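Local coordinates for SusD homolog (Bacteroides thetaiotaomicron, PDB 3SGH), which probably binds glycans at the bacterial cell surface, as other SusD-like outer-membrane lipoproteins do, for uptake into the cell, at residues P273-A278 and Y298-K303; I123-M128 and P136-Q141. All blocks are in the same frame, centred on the assembly; numbering follows the deposited sequence.

Both contacts are made mostly by irregular chain, but they share no element: their centres lie about 45 Å apart, on opposite sides of the chain's centre. Contact 2 comes first along the sequence and is the better buried; it joins the loop after helix 100-120 to the lead-in of helix 140-162, with a carboxylate, a water and a proline-tyrosine CH-pi contact between them. Contact 1 is only partly buried and belongs to the long loop between helix 267-270 and strand 314-317. Its chemistry is uncharged, with one backbone carbonyl and two side-chain amides doing most of the work, whereas contact 2 turns on the charged group of Asp138.

Contact 1 of 2, residues P273-A278 and Y298-K303; sequences PQTQTA and YANYSK
Asn300 meets Thr275 and Gln276 through both its backbone and its side chain. Its carbonyl O takes the N-H of Thr275 at 2.8 Å and has a weak, long bond from Gln276 N. The CA of Gln274 also comes up to Asn300 O, at 3.3 Å. Beyond the backbone, Asn300 ND2 donates to Gln276 OE1 (3.1 Å), nearly in its own amide plane but tilted 33° from that of the acceptor. Gln276 reaches it with CG anti to the backbone N (chi1 -177°) and a bend at chi2. The same OE1 receives a water that in turn accepts from Asn300 N, so Gln276 OE1 is held by two donors, ND2 and the water. Thr275 OG1 lies against Asn300 CB at 3.5 Å. An alanine in place of Asn300 would probably cost Gln276 OE1 its bond from ND2 and leave its amide freer to turn.

Gln274 folds over its own chain: OE1 takes Thr277 N on a lone pair at 3.0 Å, while NE2 donates to Thr277 OG1 and to Gly280 O. Across from it, a type I turn from Tyr298 to Tyr301 presents the Asn300 carbonyl; Tyr298 CD1 sits over the centre of the Tyr301 ring, and Tyr301 OH bonds Asp376. Ser302 OG bonds Thr272 O and Val283 N. These are two limbs of one long loop between helix 267-270 and strand 314-317, pinned by hydrogen bonds to the Asn300 carbonyl and between two side-chain amides, and set beside strand 249-251 where Ser302 touches Ala251.

Contact 2 of 2, residues I123-M128 and P136-Q141; sequences IPYTQM and PYDNEQ
Asp138 N donates to Ile123 O at 2.9 Å, and beside this bond the CA atoms of Pro124 and Tyr137 lie 4.0 Å apart. Pro124 lies alongside Tyr137, pointing the same way, and lays its CD over the middle of the ring, 3.8 Å from the centroid and 4° off the normal: a CH-pi contact. The carboxylate of Asp138 takes Thr126 with both oxygens. OD2 accepts Thr126 N (2.9 Å) almost straight, at 169°, and OD1 accepts the Thr126 hydroxyl OG1 in a short bond of 2.5 Å, each from the syn side, somewhat out of the carboxylate plane. Asp138 OD2 also rests at the edge of the Tyr125 ring, 3.2 Å from Tyr125 CB. One water ties the two segments together: it accepts from Tyr125 N and Gln127 N and donates to Pro136 O and Asp138 OD1. Outward, Pro124 and Tyr137 pack on Trp77 of helix 75-84; Tyr137 also packs on helix 468-477, and its OH bonds Glu463 of helix 461-466. Tyr125 and Thr126 rest on helix 140-162, which begins directly after Asn139, its N-cap.

Contact 1 of 2, residues P273-A278 and Y298-K303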
ATOM      1  N   PRO A 273      23.210   1.283   5.108  1.00 17.42           N
ATOM      2  CA  PRO A 273      23.747   2.288   6.024  1.00 17.79           C
ATOM      3  C   PRO A 273      24.065   3.577   5.266  1.00 17.21           C
ATOM      4  O   PRO A 273      24.484   3.519   4.100  1.00 17.46           O
ATOM      5  CB  PRO A 273      25.065   1.645   6.502  1.00 17.67           C
ATOM      6  CG  PRO A 273      24.752   0.212   6.498  1.00 20.19           C
ATOM      7  CD  PRO A 273      23.925   0.002   5.252  1.00 19.14           C
ATOM      8  N   GLN A 274      23.863   4.719   5.923  1.00 16.96           N
ATOM      9  CA  GLN A 274      24.257   6.012   5.362  1.00 16.20           C
ATOM     10  C   GLN A 274      25.753   6.057   5.192  1.00 16.79           C
ATOM     11  O   GLN A 274      26.487   5.459   5.974  1.00 16.76           O
ATOM     12  CB  GLN A 274      23.758   7.174   6.214  1.00 16.56           C
ATOM     13  CG  GLN A 274      24.368   7.292   7.591  1.00 17.27           C
ATOM     14  CD  GLN A 274      25.697   8.032   7.614  1.00 17.64           C
ATOM     15  OE1 GLN A 274      26.021   8.849   6.710  1.00 16.45           O
ATOM     16  NE2 GLN A 274      26.456   7.804   8.690  1.00 18.59           N
ATOM     17  N   THR A 275      26.209   6.742   4.143  1.00 17.82           N
ATOM     18  CA  THR A 275      27.640   6.859   3.881  1.00 18.61           C
ATOM     19  C   THR A 275      28.081   8.335   3.791  1.00 18.94           C
ATOM     20  O   THR A 275      29.206   8.640   3.335  1.00 20.63           O
ATOM     21  CB  THR A 275      28.027   6.141   2.584  1.00 19.00           C
ATOM     22  OG1 THR A 275      27.291   6.736   1.495  1.00 18.17           O
ATOM     23  CG2 THR A 275      27.754   4.614   2.708  1.00 18.97           C
ATOM     24  N   GLN A 276      27.209   9.235   4.220  1.00 17.75           N
ATOM     25  CA  GLN A 276      27.533  10.673   4.221  1.00 17.53           C
ATOM     26  C   GLN A 276      28.661  10.978   5.203  1.00 18.71           C
ATOM     27  O   GLN A 276      29.535  11.816   4.910  1.00 18.52           O
ATOM     28  CB  GLN A 276      26.289  11.491   4.577  1.00 16.83           C
ATOM     29  CG  GLN A 276      26.506  13.003   4.537  1.00 19.93           C
ATOM     30  CD  GLN A 276      26.966  13.510   3.158  1.00 21.04           C
ATOM     31  OE1 GLN A 276      26.519  13.021   2.096  1.00 21.18           O
ATOM     32  NE2 GLN A 276      27.862  14.513   3.168  1.00 23.06           N
ATOM     33  N   THR A 277      28.624  10.323   6.362  1.00 18.11           N
ATOM     34  CA  THR A 277      29.635  10.484   7.387  1.00 18.13           C
ATOM     35  C   THR A 277      30.246   9.145   7.734  1.00 19.77           C
ATOM     36  O   THR A 277      29.746   8.112   7.285  1.00 21.16           O
ATOM     37  CB  THR A 277      29.032  11.089   8.690  1.00 18.71           C
ATOM     38  OG1 THR A 277      28.345  10.070   9.435  1.00 18.89           O
ATOM     39  CG2 THR A 277      28.076  12.228   8.389  1.00 17.37           C
ATOM     40  N   ALA A 278      31.270   9.159   8.589  1.00 20.41           N
ATOM     41  CA  ALA A 278      31.963   7.943   9.031  1.00 20.73           C
ATOM     42  C   ALA A 278      31.193   7.121  10.064  1.00 21.01           C
ATOM     43  O   ALA A 278      31.652   6.022  10.431  1.00 21.87           O
ATOM     44  CB  ALA A 278      33.392   8.290   9.581  1.00 21.23           C
ATOM     45  N   TYR A 298      20.697  14.442  -0.304  1.00 16.69           N
ATOM     46  CA  TYR A 298      20.298  13.208   0.333  1.00 16.24           C
ATOM     47  C   TYR A 298      20.878  11.957  -0.328  1.00 16.38           C
ATOM     48  O   TYR A 298      20.535  10.825   0.016  1.00 16.62           O
ATOM     49  CB  TYR A 298      18.780  13.169   0.429  1.00 15.82           C
ATOM     50  CG  TYR A 298      18.233  14.171   1.455  1.00 14.27           C
ATOM     51  CD1 TYR A 298      18.607  14.086   2.815  1.00 14.11           C
ATOM     52  CD2 TYR A 298      17.363  15.172   1.084  1.00 16.38           C
ATOM     53  CE1 TYR A 298      18.107  15.001   3.760  1.00 16.49           C
ATOM     54  CE2 TYR A 298      16.854  16.103   2.036  1.00 14.23           C
ATOM     55  CZ  TYR A 298      17.235  15.987   3.375  1.00 13.76           C
ATOM     56  OH  TYR A 298      16.687  16.877   4.319  1.00 17.63           O
ATOM     57  N   ALA A 299      21.811  12.146  -1.248  1.00 16.94           N
ATOM     58  CA  ALA A 299      22.325  11.034  -2.041  1.00 16.88           C
ATOM     59  C   ALA A 299      22.920   9.913  -1.179  1.00 15.85           C
ATOM     60  O   ALA A 299      22.802   8.743  -1.525  1.00 16.84           O
ATOM     61  CB  ALA A 299      23.369  11.544  -3.111  1.00 17.65           C
ATOM     62  N   ASN A 300      23.572  10.263  -0.075  1.00 16.19           N
ATOM     63  CA  ASN A 300      24.258   9.286   0.770  1.00 16.32           C
ATOM     64  C   ASN A 300      23.556   8.920   2.089  1.00 16.20           C
ATOM     65  O   ASN A 300      24.167   8.294   2.956  1.00 16.61           O
ATOM     66  CB  ASN A 300      25.688   9.772   1.037  1.00 16.43           C
ATOM     67  CG  ASN A 300      26.431  10.064  -0.235  1.00 20.25           C
ATOM     68  OD1 ASN A 300      26.376   9.279  -1.168  1.00 19.86           O
ATOM     69  ND2 ASN A 300      27.111  11.197  -0.291  1.00 24.00           N
ATOM     70  N   TYR A 301      22.281   9.284   2.219  1.00 15.47           N
ATOM     71  CA  TYR A 301      21.457   8.774   3.265  1.00 15.60           C
ATOM     72  C   TYR A 301      21.070   7.312   2.950  1.00 15.21           C
ATOM     73  O   TYR A 301      21.337   6.832   1.851  1.00 14.96           O
ATOM     74  CB  TYR A 301      20.214   9.669   3.462  1.00 14.42           C
ATOM     75  CG  TYR A 301      20.482  10.990   4.191  1.00 15.71           C
ATOM     76  CD1 TYR A 301      21.472  11.892   3.734  1.00 15.25           C
ATOM     77  CD2 TYR A 301      19.683  11.390   5.297  1.00 15.69           C
ATOM     78  CE1 TYR A 301      21.712  13.107   4.371  1.00 18.85           C
ATOM     79  CE2 TYR A 301      19.904  12.618   5.909  1.00 13.99           C
ATOM     80  CZ  TYR A 301      20.923  13.461   5.448  1.00 16.01           C
ATOM     81  OH  TYR A 301      21.163  14.659   6.039  1.00 15.38           O
ATOM     82  N   SER A 302      20.449   6.617   3.901  1.00 14.36           N
ATOM     83  CA  SER A 302      20.050   5.232   3.674  1.00 14.29           C
ATOM     84  C   SER A 302      19.155   5.047   2.443  1.00 14.64           C
ATOM     85  O   SER A 302      18.148   5.767   2.274  1.00 14.13           O
ATOM     86  CB  SER A 302      19.347   4.661   4.880  1.00 13.69           C
ATOM     87  OG  SER A 302      20.264   4.494   5.941  1.00 15.07           O
ATOM     88  N   LYS A 303      19.522   4.060   1.633  1.00 15.47           N
ATOM     89  CA  LYS A 303      18.767   3.683   0.463  1.00 15.40           C
ATOM     90  C   LYS A 303      17.864   2.506   0.771  1.00 16.22           C
ATOM     91  O   LYS A 303      18.045   1.787   1.762  1.00 16.76           O
ATOM     92  CB  LYS A 303      19.699   3.301  -0.671  1.00 15.49           C
ATOM     93  CG  LYS A 303      20.699   4.387  -1.057  1.00 17.23           C
ATOM     94  CD  LYS A 303      21.651   3.995  -2.181  1.00 23.62           C
ATOM     95  CE  LYS A 303      22.805   3.114  -1.644  1.00 29.67           C
ATOM     96  NZ  LYS A 303      23.874   2.667  -2.656  1.00 30.34           N
TER
HETATM   97  O   HOH W   1      23.610   4.275   1.772  1.00 26.03           O
HETATM   98  O   HOH W   2      23.950  12.674   1.389  1.00 17.52           O

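Contact 2 of 2, residues I123-M128 and P136-Q141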
ATOM      1  N   ILE A 123     -14.938   6.424  -8.066  1.00 16.95           N
ATOM      2  CA  ILE A 123     -14.402   6.182  -9.394  1.00 16.11           C
ATOM      3  C   ILE A 123     -15.514   5.597 -10.240  1.00 16.78           C
ATOM      4  O   ILE A 123     -16.417   4.975  -9.717  1.00 16.77           O
ATOM      5  CB  ILE A 123     -13.241   5.162  -9.347  1.00 16.42           C
ATOM      6  CG1 ILE A 123     -13.687   3.831  -8.725  1.00 15.99           C
ATOM      7  CG2 ILE A 123     -11.949   5.743  -8.651  1.00 15.92           C
ATOM      8  CD1 ILE A 123     -12.661   2.683  -8.851  1.00 16.55           C
ATOM      9  N   PRO A 124     -15.402   5.685 -11.569  1.00 18.63           N
ATOM     10  CA  PRO A 124     -16.283   4.869 -12.404  1.00 19.82           C
ATOM     11  C   PRO A 124     -15.901   3.396 -12.295  1.00 20.46           C
ATOM     12  O   PRO A 124     -14.696   3.061 -12.263  1.00 22.48           O
ATOM     13  CB  PRO A 124     -16.023   5.390 -13.835  1.00 20.13           C
ATOM     14  CG  PRO A 124     -15.121   6.548 -13.713  1.00 21.52           C
ATOM     15  CD  PRO A 124     -14.465   6.495 -12.354  1.00 18.92           C
ATOM     16  N   TYR A 125     -16.894   2.525 -12.237  1.00 20.38           N
ATOM     17  CA  TYR A 125     -16.639   1.101 -12.113  1.00 20.25           C
ATOM     18  C   TYR A 125     -17.836   0.315 -12.672  1.00 21.62           C
ATOM     19  O   TYR A 125     -17.742  -0.199 -13.797  1.00 22.11           O
ATOM     20  CB  TYR A 125     -16.246   0.734 -10.661  1.00 20.15           C
ATOM     21  CG  TYR A 125     -15.813  -0.711 -10.484  1.00 19.05           C
ATOM     22  CD1 TYR A 125     -14.485  -1.081 -10.625  1.00 19.74           C
ATOM     23  CD2 TYR A 125     -16.751  -1.705 -10.214  1.00 19.83           C
ATOM     24  CE1 TYR A 125     -14.076  -2.408 -10.493  1.00 18.43           C
ATOM     25  CE2 TYR A 125     -16.337  -3.063 -10.089  1.00 17.86           C
ATOM     26  CZ  TYR A 125     -14.994  -3.381 -10.243  1.00 19.08           C
ATOM     27  OH  TYR A 125     -14.574  -4.677 -10.145  1.00 21.77           O
ATOM     28  N   THR A 126     -18.956   0.310 -11.966  1.00 22.29           N
ATOM     29  CA  THR A 126     -20.134  -0.478 -12.366  1.00 23.70           C
ATOM     30  C   THR A 126     -20.717  -0.054 -13.698  1.00 25.75           C
ATOM     31  O   THR A 126     -21.203  -0.896 -14.456  1.00 25.08           O
ATOM     32  CB  THR A 126     -21.235  -0.446 -11.305  1.00 24.10           C
ATOM     33  OG1 THR A 126     -21.696   0.889 -11.130  1.00 26.54           O
ATOM     34  CG2 THR A 126     -20.725  -0.952  -9.964  1.00 22.53           C
ATOM     35  N   GLN A 127     -20.619   1.238 -13.992  1.00 26.99           N
ATOM     36  CA  GLN A 127     -21.273   1.837 -15.156  0.50 28.85           C
ATOM     37  C   GLN A 127     -20.349   1.964 -16.357  1.00 29.26           C
ATOM     38  O   GLN A 127     -20.745   2.510 -17.372  1.00 31.58           O
ATOM     39  CB  GLN A 127     -21.813   3.222 -14.796  0.50 28.96           C
ATOM     40  CG  GLN A 127     -22.824   3.213 -13.655  0.50 30.42           C
ATOM     41  CD  GLN A 127     -23.929   2.225 -13.893  0.50 32.54           C
ATOM     42  OE1 GLN A 127     -24.786   2.430 -14.760  0.50 34.26           O
ATOM     43  NE2 GLN A 127     -23.938   1.153 -13.114  0.50 32.23           N
HETATM   44  N   MSE A 128     -19.112   1.483 -16.247  1.00 30.17           N
HETATM   45  CA  MSE A 128     -18.217   1.540 -17.385  0.60 30.48           C
HETATM   46  C   MSE A 128     -18.596   0.564 -18.473  1.00 32.64           C
HETATM   47  O   MSE A 128     -19.034  -0.569 -18.191  1.00 32.36           O
HETATM   48  CB  MSE A 128     -16.821   1.278 -16.953  0.60 29.43           C
HETATM   49  CG  MSE A 128     -16.350   2.364 -16.087  0.60 28.20           C
HETATM   50 SE   MSE A 128     -14.611   1.889 -15.541  0.45 22.32          SE
HETATM   51  CE  MSE A 128     -13.632   2.376 -17.118  0.60 26.94           C
ATOM     52  N   PRO A 136     -20.396   7.407 -15.736  1.00 22.29           N
ATOM     53  CA  PRO A 136     -20.724   7.858 -14.388  1.00 21.39           C
ATOM     54  C   PRO A 136     -19.867   7.247 -13.295  1.00 20.51           C
ATOM     55  O   PRO A 136     -19.337   6.107 -13.421  1.00 18.96           O
ATOM     56  CB  PRO A 136     -22.196   7.430 -14.218  1.00 21.45           C
ATOM     57  CG  PRO A 136     -22.720   7.406 -15.593  1.00 23.98           C
ATOM     58  CD  PRO A 136     -21.576   6.857 -16.422  1.00 22.46           C
ATOM     59  N   TYR A 137     -19.706   8.020 -12.228  1.00 19.89           N
ATOM     60  CA  TYR A 137     -18.925   7.575 -11.073  1.00 20.41           C
ATOM     61  C   TYR A 137     -19.811   6.757 -10.144  1.00 19.80           C
ATOM     62  O   TYR A 137     -20.967   7.070  -9.972  1.00 21.05           O
ATOM     63  CB  TYR A 137     -18.334   8.766 -10.298  1.00 19.79           C
ATOM     64  CG  TYR A 137     -17.065   9.364 -10.917  1.00 19.72           C
ATOM     65  CD1 TYR A 137     -17.018   9.739 -12.272  1.00 21.28           C
ATOM     66  CD2 TYR A 137     -15.903   9.534 -10.158  1.00 18.33           C
ATOM     67  CE1 TYR A 137     -15.852  10.284 -12.831  1.00 19.77           C
ATOM     68  CE2 TYR A 137     -14.752  10.075 -10.722  1.00 19.64           C
ATOM     69  CZ  TYR A 137     -14.746  10.460 -12.067  1.00 19.63           C
ATOM     70  OH  TYR A 137     -13.614  10.992 -12.650  1.00 19.42           O
ATOM     71  N   ASP A 138     -19.248   5.696  -9.558  1.00 19.60           N
ATOM     72  CA  ASP A 138     -19.863   5.038  -8.382  1.00 19.82           C
ATOM     73  C   ASP A 138     -19.465   5.832  -7.116  1.00 19.87           C
ATOM     74  O   ASP A 138     -18.313   6.286  -6.985  1.00 18.86           O
ATOM     75  CB  ASP A 138     -19.318   3.624  -8.187  1.00 20.39           C
ATOM     76  CG  ASP A 138     -19.740   2.643  -9.290  1.00 21.44           C
ATOM     77  OD1 ASP A 138     -20.668   2.929 -10.045  1.00 23.89           O
ATOM     78  OD2 ASP A 138     -19.092   1.575  -9.382  1.00 24.90           O
ATOM     79  N   ASN A 139     -20.376   5.976  -6.159  1.00 19.94           N
ATOM     80  CA  ASN A 139     -19.925   6.463  -4.864  1.00 19.48           C
ATOM     81  C   ASN A 139     -19.110   5.363  -4.189  1.00 18.41           C
ATOM     82  O   ASN A 139     -19.037   4.238  -4.687  1.00 16.41           O
ATOM     83  CB  ASN A 139     -21.076   7.006  -4.022  1.00 20.21           C
ATOM     84  CG  ASN A 139     -22.047   5.949  -3.549  1.00 22.10           C
ATOM     85  OD1 ASN A 139     -21.774   4.769  -3.571  1.00 21.18           O
ATOM     86  ND2 ASN A 139     -23.193   6.389  -3.124  1.00 29.79           N
ATOM     87  N   GLU A 140     -18.424   5.702  -3.107  1.00 16.85           N
ATOM     88  CA  GLU A 140     -17.479   4.777  -2.533  1.00 17.15           C
ATOM     89  C   GLU A 140     -18.176   3.520  -2.006  1.00 16.87           C
ATOM     90  O   GLU A 140     -17.727   2.420  -2.272  1.00 15.73           O
ATOM     91  CB  GLU A 140     -16.642   5.461  -1.475  1.00 16.28           C
ATOM     92  CG  GLU A 140     -15.677   6.517  -2.077  1.00 16.40           C
ATOM     93  CD  GLU A 140     -15.111   7.433  -1.009  1.00 17.58           C
ATOM     94  OE1 GLU A 140     -14.149   6.986  -0.356  1.00 16.84           O
ATOM     95  OE2 GLU A 140     -15.624   8.579  -0.809  1.00 17.08           O
ATOM     96  N   GLN A 141     -19.312   3.647  -1.328  1.00 17.59           N
ATOM     97  CA  GLN A 141     -20.008   2.423  -0.926  1.00 17.95           C
ATOM     98  C   GLN A 141     -20.252   1.495  -2.123  1.00 17.76           C
ATOM     99  O   GLN A 141     -20.028   0.275  -2.042  1.00 16.84           O
ATOM    100  CB  GLN A 141     -21.324   2.713  -0.169  1.00 18.57           C
ATOM    101  CG  GLN A 141     -21.985   1.444   0.267  1.00 22.15           C
ATOM    102  CD  GLN A 141     -23.395   1.677   0.727  1.00 26.73           C
ATOM    103  OE1 GLN A 141     -24.182   2.336   0.039  1.00 27.07           O
ATOM    104  NE2 GLN A 141     -23.731   1.139   1.885  1.00 28.21           N
TER
HETATM  105  O   HOH W   3     -19.642   3.522 -12.368  1.00 17.33           O